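Local coordinates for protein MGS-M4 (Unidentified, PDB 4Q3M) that probably reduces carbonyl compounds as a TIM-barrel oxidoreductase of the aldo-keto reductase family, although its true substrate is unknown, at residues 158-171 and 216-228. Sequence-based numbering, arbitrary orientation.
Sequences QVETHVTLQNHFLH and AIRWLIEREIVVI
R223, just past the end of helix 212-222, reaches across to Q166, H168 and H171 and exemplifies how one arginine can tie a barrel loop to a neighbouring helix. From CB the chain runs out extended to CD, which lies over one face of the W219 indole, while V163 CG1 packs on the opposite face. A bend at chi3 (61°) then turns the tip toward the loop. Beyond NE the guanidinium is layered between H168 CE1 on one face and I225 CD1 on the other; the H168 ring lies nearly parallel, at 17°. At the end, NH1 meets Q166 O at 2.9 Å, in the carbonyl plane and on a lone pair, and NH2 reaches the same Q166 O at 3.2 Å. NH2 also makes a weak bond to H171 ND1, consistent with that nitrogen lacking a proton. H168 is itself steadied by its NE2 bond to Q166 OE1 (2.6 Å). A leucine here would probably leave Q166 O without both donors and the H168 ring without its stacking partner. Hydrogen bonds, stacking and packing on W219 thus join the loop after strand 156-160 and the start of helix 168-176 to the end of helix 212-222, with no salt bridge between the segments.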
ATOM      1  N   GLN A 158      11.930  -6.548  -5.690  1.00 34.41           N
ATOM      2  CA  GLN A 158      10.905  -6.834  -6.688  1.00 36.89           C
ATOM      3  C   GLN A 158       9.512  -6.480  -6.176  1.00 34.95           C
ATOM      4  O   GLN A 158       8.988  -7.131  -5.273  1.00 35.34           O
ATOM      5  CB  GLN A 158      10.947  -8.305  -7.107  1.00 37.24           C
ATOM      6  CG  GLN A 158       9.928  -8.653  -8.182  1.00 43.53           C
ATOM      7  CD  GLN A 158       9.928 -10.123  -8.545  1.00 43.99           C
ATOM      8  OE1 GLN A 158       8.885 -10.775  -8.534  1.00 45.03           O
ATOM      9  NE2 GLN A 158      11.100 -10.654  -8.877  1.00 44.49           N
ATOM     10  N   VAL A 159       8.914  -5.446  -6.760  1.00 30.81           N
ATOM     11  CA  VAL A 159       7.595  -4.990  -6.337  1.00 33.43           C
ATOM     12  C   VAL A 159       6.666  -4.744  -7.521  1.00 31.67           C
ATOM     13  O   VAL A 159       7.119  -4.551  -8.651  1.00 28.40           O
ATOM     14  CB  VAL A 159       7.684  -3.695  -5.506  1.00 31.75           C
ATOM     15  CG1 VAL A 159       8.349  -3.964  -4.162  1.00 27.69           C
ATOM     16  CG2 VAL A 159       8.434  -2.619  -6.278  1.00 30.79           C
ATOM     17  N   GLU A 160       5.364  -4.756  -7.250  1.00 31.21           N
ATOM     18  CA  GLU A 160       4.357  -4.455  -8.259  1.00 30.85           C
ATOM     19  C   GLU A 160       4.554  -3.049  -8.806  1.00 31.73           C
ATOM     20  O   GLU A 160       4.418  -2.066  -8.078  1.00 32.12           O
ATOM     21  CB  GLU A 160       2.949  -4.598  -7.681  1.00 31.73           C
ATOM     22  CG  GLU A 160       1.852  -4.084  -8.600  1.00 34.68           C
ATOM     23  CD  GLU A 160       0.535  -3.874  -7.880  1.00 39.42           C
ATOM     24  OE1 GLU A 160       0.390  -4.376  -6.745  1.00 43.20           O
ATOM     25  OE2 GLU A 160      -0.351  -3.199  -8.446  1.00 40.86           O
ATOM     26  N   THR A 161       4.882  -2.957 -10.089  1.00 35.93           N
ATOM     27  CA  THR A 161       5.125  -1.667 -10.719  1.00 39.15           C
ATOM     28  C   THR A 161       4.637  -1.660 -12.162  1.00 40.88           C
ATOM     29  O   THR A 161       5.065  -2.475 -12.981  1.00 40.72           O
ATOM     30  CB  THR A 161       6.621  -1.297 -10.687  1.00 39.83           C
ATOM     31  OG1 THR A 161       7.115  -1.393  -9.345  1.00 42.09           O
ATOM     32  CG2 THR A 161       6.832   0.118 -11.201  1.00 40.89           C
ATOM     33  N   HIS A 162       3.731  -0.737 -12.462  1.00 40.19           N
ATOM     34  CA  HIS A 162       3.210  -0.570 -13.811  1.00 37.73           C
ATOM     35  C   HIS A 162       2.739   0.866 -14.015  1.00 35.83           C
ATOM     36  O   HIS A 162       2.941   1.719 -13.153  1.00 37.47           O
ATOM     37  CB  HIS A 162       2.074  -1.560 -14.079  1.00 38.56           C
ATOM     38  CG  HIS A 162       1.145  -1.743 -12.920  1.00 43.95           C
ATOM     39  ND1 HIS A 162       0.275  -0.760 -12.499  1.00 40.79           N
ATOM     40  CD2 HIS A 162       0.949  -2.797 -12.093  1.00 46.21           C
ATOM     41  CE1 HIS A 162      -0.415  -1.202 -11.463  1.00 44.24           C
ATOM     42  NE2 HIS A 162      -0.026  -2.436 -11.197  1.00 45.15           N
ATOM     43  N   VAL A 163       2.108   1.131 -15.154  1.00 34.79           N
ATOM     44  CA  VAL A 163       1.775   2.500 -15.536  1.00 38.47           C
ATOM     45  C   VAL A 163       0.707   3.147 -14.650  1.00 42.26           C
ATOM     46  O   VAL A 163       0.563   4.369 -14.645  1.00 44.62           O
ATOM     47  CB  VAL A 163       1.308   2.565 -17.002  1.00 38.86           C
ATOM     48  CG1 VAL A 163       2.436   2.146 -17.936  1.00 35.52           C
ATOM     49  CG2 VAL A 163       0.080   1.694 -17.208  1.00 37.09           C
ATOM     50  N   THR A 164      -0.036   2.342 -13.897  1.00 40.72           N
ATOM     51  CA  THR A 164      -1.040   2.889 -12.988  1.00 42.47           C
ATOM     52  C   THR A 164      -0.531   2.916 -11.546  1.00 41.51           C
ATOM     53  O   THR A 164      -1.104   3.591 -10.691  1.00 33.40           O
ATOM     54  CB  THR A 164      -2.362   2.097 -13.052  1.00 44.63           C
ATOM     55  OG1 THR A 164      -2.091   0.695 -12.959  1.00 42.58           O
ATOM     56  CG2 THR A 164      -3.084   2.377 -14.361  1.00 37.03           C
ATOM     57  N   LEU A 165       0.548   2.183 -11.289  1.00 40.50           N
ATOM     58  CA  LEU A 165       1.221   2.211  -9.993  1.00 41.06           C
ATOM     59  C   LEU A 165       2.725   2.340 -10.216  1.00 39.66           C
ATOM     60  O   LEU A 165       3.457   1.350 -10.185  1.00 35.03           O
ATOM     61  CB  LEU A 165       0.903   0.953  -9.182  1.00 38.55           C
ATOM     62  CG  LEU A 165       1.362   0.934  -7.722  1.00 37.86           C
ATOM     63  CD1 LEU A 165       0.506   1.866  -6.876  1.00 38.02           C
ATOM     64  CD2 LEU A 165       1.339  -0.482  -7.164  1.00 36.02           C
ATOM     65  N   GLN A 166       3.179   3.568 -10.441  1.00 42.37           N
ATOM     66  CA  GLN A 166       4.521   3.806 -10.965  1.00 43.28           C
ATOM     67  C   GLN A 166       5.620   3.809  -9.901  1.00 38.30           C
ATOM     68  O   GLN A 166       6.798   3.658 -10.228  1.00 38.49           O
ATOM     69  CB  GLN A 166       4.539   5.123 -11.742  1.00 47.22           C
ATOM     70  CG  GLN A 166       3.490   5.181 -12.846  1.00 48.79           C
ATOM     71  CD  GLN A 166       3.676   6.362 -13.775  1.00 54.72           C
ATOM     72  OE1 GLN A 166       4.595   7.163 -13.606  1.00 60.22           O
ATOM     73  NE2 GLN A 166       2.802   6.475 -14.770  1.00 57.19           N
ATOM     74  N   ASN A 167       5.233   3.984  -8.638  1.00 33.33           N
ATOM     75  CA  ASN A 167       6.157   3.866  -7.507  1.00 31.64           C
ATOM     76  C   ASN A 167       7.416   4.727  -7.614  1.00 36.45           C
ATOM     77  O   ASN A 167       8.522   4.239  -7.384  1.00 39.16           O
ATOM     78  CB  ASN A 167       6.577   2.404  -7.327  1.00 29.64           C
ATOM     79  CG  ASN A 167       5.399   1.480  -7.107  1.00 33.09           C
ATOM     80  OD1 ASN A 167       4.383   1.874  -6.535  1.00 34.57           O
ATOM     81  ND2 ASN A 167       5.528   0.238  -7.563  1.00 25.30           N
ATOM     82  N   HIS A 168       7.250   6.001  -7.955  1.00 36.86           N
ATOM     83  CA  HIS A 168       8.391   6.900  -8.108  1.00 40.33           C
ATOM     84  C   HIS A 168       9.103   7.164  -6.783  1.00 38.79           C
ATOM     85  O   HIS A 168      10.319   7.353  -6.750  1.00 40.89           O
ATOM     86  CB  HIS A 168       7.948   8.225  -8.733  1.00 39.81           C
ATOM     87  CG  HIS A 168       7.592   8.115 -10.182  1.00 43.14           C
ATOM     88  ND1 HIS A 168       8.510   8.320 -11.191  1.00 47.06           N
ATOM     89  CD2 HIS A 168       6.421   7.817 -10.793  1.00 42.90           C
ATOM     90  CE1 HIS A 168       7.918   8.155 -12.361  1.00 46.43           C
ATOM     91  NE2 HIS A 168       6.651   7.848 -12.147  1.00 45.13           N
ATOM     92  N   PHE A 169       8.339   7.178  -5.695  1.00 33.26           N
ATOM     93  CA  PHE A 169       8.900   7.409  -4.370  1.00 33.30           C
ATOM     94  C   PHE A 169       9.781   6.240  -3.945  1.00 34.42           C
ATOM     95  O   PHE A 169      10.929   6.428  -3.540  1.00 38.96           O
ATOM     96  CB  PHE A 169       7.784   7.632  -3.346  1.00 34.40           C
ATOM     97  CG  PHE A 169       8.279   8.021  -1.982  1.00 36.40           C
ATOM     98  CD1 PHE A 169       8.468   9.353  -1.655  1.00 33.72           C
ATOM     99  CD2 PHE A 169       8.548   7.057  -1.024  1.00 33.66           C
ATOM    100  CE1 PHE A 169       8.922   9.717  -0.400  1.00 40.72           C
ATOM    101  CE2 PHE A 169       9.004   7.414   0.231  1.00 35.09           C
ATOM    102  CZ  PHE A 169       9.189   8.746   0.544  1.00 34.96           C
ATOM    103  N   LEU A 170       9.231   5.034  -4.041  1.00 30.69           N
ATOM    104  CA  LEU A 170       9.957   3.819  -3.689  1.00 29.13           C
ATOM    105  C   LEU A 170      11.169   3.629  -4.594  1.00 35.90           C
ATOM    106  O   LEU A 170      12.235   3.209  -4.141  1.00 36.84           O
ATOM    107  CB  LEU A 170       9.034   2.603  -3.777  1.00 28.31           C
ATOM    108  CG  LEU A 170       9.649   1.236  -3.474  1.00 34.47           C
ATOM    109  CD1 LEU A 170      10.186   1.190  -2.050  1.00 39.33           C
ATOM    110  CD2 LEU A 170       8.634   0.128  -3.705  1.00 31.90           C
ATOM    111  N   HIS A 171      10.994   3.946  -5.873  1.00 37.75           N
ATOM    112  CA  HIS A 171      12.069   3.844  -6.854  1.00 37.00           C
ATOM    113  C   HIS A 171      13.233   4.756  -6.487  1.00 41.15           C
ATOM    114  O   HIS A 171      14.391   4.338  -6.506  1.00 45.74           O
ATOM    115  CB  HIS A 171      11.552   4.192  -8.251  1.00 34.69           C
ATOM    116  CG  HIS A 171      12.546   3.942  -9.343  1.00 36.39           C
ATOM    117  ND1 HIS A 171      12.477   4.571 -10.568  1.00 38.35           N
ATOM    118  CD2 HIS A 171      13.626   3.128  -9.398  1.00 35.14           C
ATOM    119  CE1 HIS A 171      13.474   4.158 -11.329  1.00 38.16           C
ATOM    120  NE2 HIS A 171      14.186   3.282 -10.644  1.00 38.55           N
ATOM    121  N   ALA A 216       4.457  -0.490 -22.284  1.00 46.23           N
ATOM    122  CA  ALA A 216       4.555  -0.499 -20.828  1.00 44.13           C
ATOM    123  C   ALA A 216       5.871  -1.116 -20.378  1.00 45.29           C
ATOM    124  O   ALA A 216       6.459  -0.698 -19.380  1.00 51.26           O
ATOM    125  CB  ALA A 216       3.381  -1.250 -20.224  1.00 45.13           C
ATOM    126  N   ILE A 217       6.328  -2.109 -21.132  1.00 41.54           N
ATOM    127  CA  ILE A 217       7.599  -2.761 -20.858  1.00 40.74           C
ATOM    128  C   ILE A 217       8.762  -1.810 -21.123  1.00 41.56           C
ATOM    129  O   ILE A 217       9.648  -1.659 -20.283  1.00 38.05           O
ATOM    130  CB  ILE A 217       7.763  -4.035 -21.704  1.00 38.50           C
ATOM    131  CG1 ILE A 217       6.685  -5.053 -21.329  1.00 37.24           C
ATOM    132  CG2 ILE A 217       9.145  -4.634 -21.510  1.00 34.74           C
ATOM    133  CD1 ILE A 217       6.626  -6.246 -22.246  1.00 44.23           C
ATOM    134  N   ARG A 218       8.745  -1.161 -22.284  1.00 44.62           N
ATOM    135  CA  ARG A 218       9.800  -0.223 -22.664  1.00 45.80           C
ATOM    136  C   ARG A 218       9.898   0.943 -21.691  1.00 48.24           C
ATOM    137  O   ARG A 218      10.992   1.401 -21.364  1.00 47.92           O
ATOM    138  CB  ARG A 218       9.566   0.310 -24.077  1.00 48.82           C
ATOM    139  CG  ARG A 218      10.654   1.260 -24.559  1.00 48.91           C
ATOM    140  CD  ARG A 218      12.013   0.579 -24.556  1.00 50.64           C
ATOM    141  NE  ARG A 218      13.108   1.536 -24.686  1.00 55.21           N
ATOM    142  CZ  ARG A 218      14.394   1.201 -24.706  1.00 56.80           C
ATOM    143  NH1 ARG A 218      14.751  -0.072 -24.610  1.00 57.07           N
ATOM    144  NH2 ARG A 218      15.323   2.139 -24.824  1.00 57.65           N
ATOM    145  N   TRP A 219       8.745   1.423 -21.239  1.00 49.88           N
ATOM    146  CA  TRP A 219       8.684   2.527 -20.290  1.00 47.73           C
ATOM    147  C   TRP A 219       9.446   2.193 -19.010  1.00 45.71           C
ATOM    148  O   TRP A 219      10.136   3.043 -18.446  1.00 46.24           O
ATOM    149  CB  TRP A 219       7.227   2.870 -19.981  1.00 45.99           C
ATOM    150  CG  TRP A 219       7.042   3.763 -18.799  1.00 41.56           C
ATOM    151  CD1 TRP A 219       7.324   5.095 -18.725  1.00 45.20           C
ATOM    152  CD2 TRP A 219       6.513   3.392 -17.522  1.00 39.05           C
ATOM    153  NE1 TRP A 219       7.013   5.575 -17.475  1.00 46.27           N
ATOM    154  CE2 TRP A 219       6.511   4.549 -16.718  1.00 40.60           C
ATOM    155  CE3 TRP A 219       6.045   2.192 -16.979  1.00 36.04           C
ATOM    156  CZ2 TRP A 219       6.060   4.541 -15.402  1.00 39.34           C
ATOM    157  CZ3 TRP A 219       5.597   2.186 -15.673  1.00 38.60           C
ATOM    158  CH2 TRP A 219       5.608   3.352 -14.898  1.00 39.93           C
ATOM    159  N   LEU A 220       9.327   0.945 -18.565  1.00 41.96           N
ATOM    160  CA  LEU A 220      10.084   0.470 -17.414  1.00 42.84           C
ATOM    161  C   LEU A 220      11.569   0.369 -17.748  1.00 41.52           C
ATOM    162  O   LEU A 220      12.423   0.686 -16.919  1.00 40.26           O
ATOM    163  CB  LEU A 220       9.552  -0.885 -16.944  1.00 44.91           C
ATOM    164  CG  LEU A 220       8.175  -0.861 -16.277  1.00 47.27           C
ATOM    165  CD1 LEU A 220       7.660  -2.272 -16.067  1.00 47.70           C
ATOM    166  CD2 LEU A 220       8.238  -0.111 -14.954  1.00 46.79           C
ATOM    167  N   ILE A 221      11.867  -0.076 -18.966  1.00 42.13           N
ATOM    168  CA  ILE A 221      13.241  -0.143 -19.451  1.00 40.22           C
ATOM    169  C   ILE A 221      13.890   1.235 -19.427  1.00 39.48           C
ATOM    170  O   ILE A 221      15.039   1.386 -19.008  1.00 39.87           O
ATOM    171  CB  ILE A 221      13.314  -0.701 -20.888  1.00 44.12           C
ATOM    172  CG1 ILE A 221      12.665  -2.082 -20.972  1.00 44.25           C
ATOM    173  CG2 ILE A 221      14.753  -0.760 -21.363  1.00 41.97           C
ATOM    174  CD1 ILE A 221      13.392  -3.137 -20.194  1.00 45.69           C
ATOM    175  N   GLU A 222      13.139   2.238 -19.872  1.00 37.26           N
ATOM    176  CA  GLU A 222      13.627   3.612 -19.911  1.00 41.34           C
ATOM    177  C   GLU A 222      13.938   4.131 -18.509  1.00 44.61           C
ATOM    178  O   GLU A 222      14.835   4.955 -18.327  1.00 45.12           O
ATOM    179  CB  GLU A 222      12.603   4.527 -20.592  1.00 43.22           C
ATOM    180  CG  GLU A 222      12.311   4.183 -22.050  1.00 41.97           C
ATOM    181  CD  GLU A 222      13.448   4.542 -22.992  1.00 48.58           C
ATOM    182  OE1 GLU A 222      14.430   5.169 -22.542  1.00 51.83           O
ATOM    183  OE2 GLU A 222      13.356   4.197 -24.190  1.00 47.17           O
ATOM    184  N   ARG A 223      13.195   3.640 -17.520  1.00 44.25           N
ATOM    185  CA  ARG A 223      13.396   4.048 -16.133  1.00 42.68           C
ATOM    186  C   ARG A 223      14.464   3.209 -15.439  1.00 41.37           C
ATOM    187  O   ARG A 223      14.598   3.261 -14.214  1.00 40.47           O
ATOM    188  CB  ARG A 223      12.084   3.952 -15.350  1.00 42.58           C
ATOM    189  CG  ARG A 223      11.002   4.916 -15.800  1.00 46.50           C
ATOM    190  CD  ARG A 223       9.750   4.740 -14.955  1.00 45.74           C
ATOM    191  NE  ARG A 223      10.006   5.011 -13.543  1.00 42.97           N
ATOM    192  CZ  ARG A 223       9.202   4.639 -12.552  1.00 43.29           C
ATOM    193  NH1 ARG A 223       8.087   3.971 -12.816  1.00 44.11           N
ATOM    194  NH2 ARG A 223       9.514   4.929 -11.296  1.00 38.16           N
ATOM    195  N   GLU A 224      15.214   2.441 -16.226  1.00 49.40           N
ATOM    196  CA  GLU A 224      16.259   1.555 -15.712  1.00 50.42           C
ATOM    197  C   GLU A 224      15.716   0.591 -14.658  1.00 47.99           C
ATOM    198  O   GLU A 224      16.371   0.319 -13.651  1.00 42.47           O
ATOM    199  CB  GLU A 224      17.420   2.371 -15.137  1.00 52.69           C
ATOM    200  CG  GLU A 224      18.147   3.218 -16.171  1.00 58.08           C
ATOM    201  CD  GLU A 224      19.311   3.993 -15.584  1.00 63.76           C
ATOM    202  OE1 GLU A 224      19.330   4.201 -14.353  1.00 66.35           O
ATOM    203  OE2 GLU A 224      20.209   4.390 -16.355  1.00 66.67           O
ATOM    204  N   ILE A 225      14.514   0.079 -14.903  1.00 42.70           N
ATOM    205  CA  ILE A 225      13.880  -0.878 -14.004  1.00 43.32           C
ATOM    206  C   ILE A 225      13.810  -2.260 -14.644  1.00 48.10           C
ATOM    207  O   ILE A 225      13.366  -2.402 -15.784  1.00 44.72           O
ATOM    208  CB  ILE A 225      12.457  -0.427 -13.611  1.00 40.69           C
ATOM    209  CG1 ILE A 225      12.510   0.864 -12.792  1.00 41.38           C
ATOM    210  CG2 ILE A 225      11.738  -1.522 -12.833  1.00 33.42           C
ATOM    211  CD1 ILE A 225      11.149   1.355 -12.340  1.00 38.58           C
ATOM    212  N   VAL A 226      14.256  -3.277 -13.909  1.00 47.20           N
ATOM    213  CA  VAL A 226      14.171  -4.652 -14.384  1.00 43.69           C
ATOM    214  C   VAL A 226      12.710  -5.082 -14.481  1.00 39.81           C
ATOM    215  O   VAL A 226      11.944  -4.925 -13.529  1.00 37.27           O
ATOM    216  CB  VAL A 226      14.937  -5.620 -13.463  1.00 41.88           C
ATOM    217  CG1 VAL A 226      14.807  -7.049 -13.969  1.00 47.04           C
ATOM    218  CG2 VAL A 226      16.399  -5.215 -13.367  1.00 42.15           C
ATOM    219  N   VAL A 227      12.328  -5.619 -15.635  1.00 41.57           N
ATOM    220  CA  VAL A 227      10.937  -5.981 -15.887  1.00 46.28           C
ATOM    221  C   VAL A 227      10.794  -7.469 -16.219  1.00 51.19           C
ATOM    222  O   VAL A 227      11.595  -8.029 -16.968  1.00 53.12           O
ATOM    223  CB  VAL A 227      10.346  -5.125 -17.032  1.00 49.13           C
ATOM    224  CG1 VAL A 227      11.221  -5.207 -18.270  1.00 53.59           C
ATOM    225  CG2 VAL A 227       8.922  -5.543 -17.347  1.00 49.08           C
ATOM    226  N   ILE A 228       9.777  -8.105 -15.646  1.00 50.05           N
ATOM    227  CA  ILE A 228       9.545  -9.530 -15.860  1.00 47.84           C
ATOM    228  C   ILE A 228       8.080  -9.848 -16.164  1.00 42.22           C
ATOM    229  O   ILE A 228       7.343 -10.302 -15.290  1.00 42.56           O
ATOM    230  CB  ILE A 228       9.996 -10.355 -14.638  1.00 49.16           C
ATOM    231  CG1 ILE A 228       9.629  -9.629 -13.340  1.00 46.57           C
ATOM    232  CG2 ILE A 228      11.494 -10.599 -14.685  1.00 53.10           C
ATOM    233  CD1 ILE A 228       9.827 -10.461 -12.096  1.00 49.63           C
TER
HETATM  234  O   HOH W   1      16.690   2.175 -11.350  1.00 29.79           O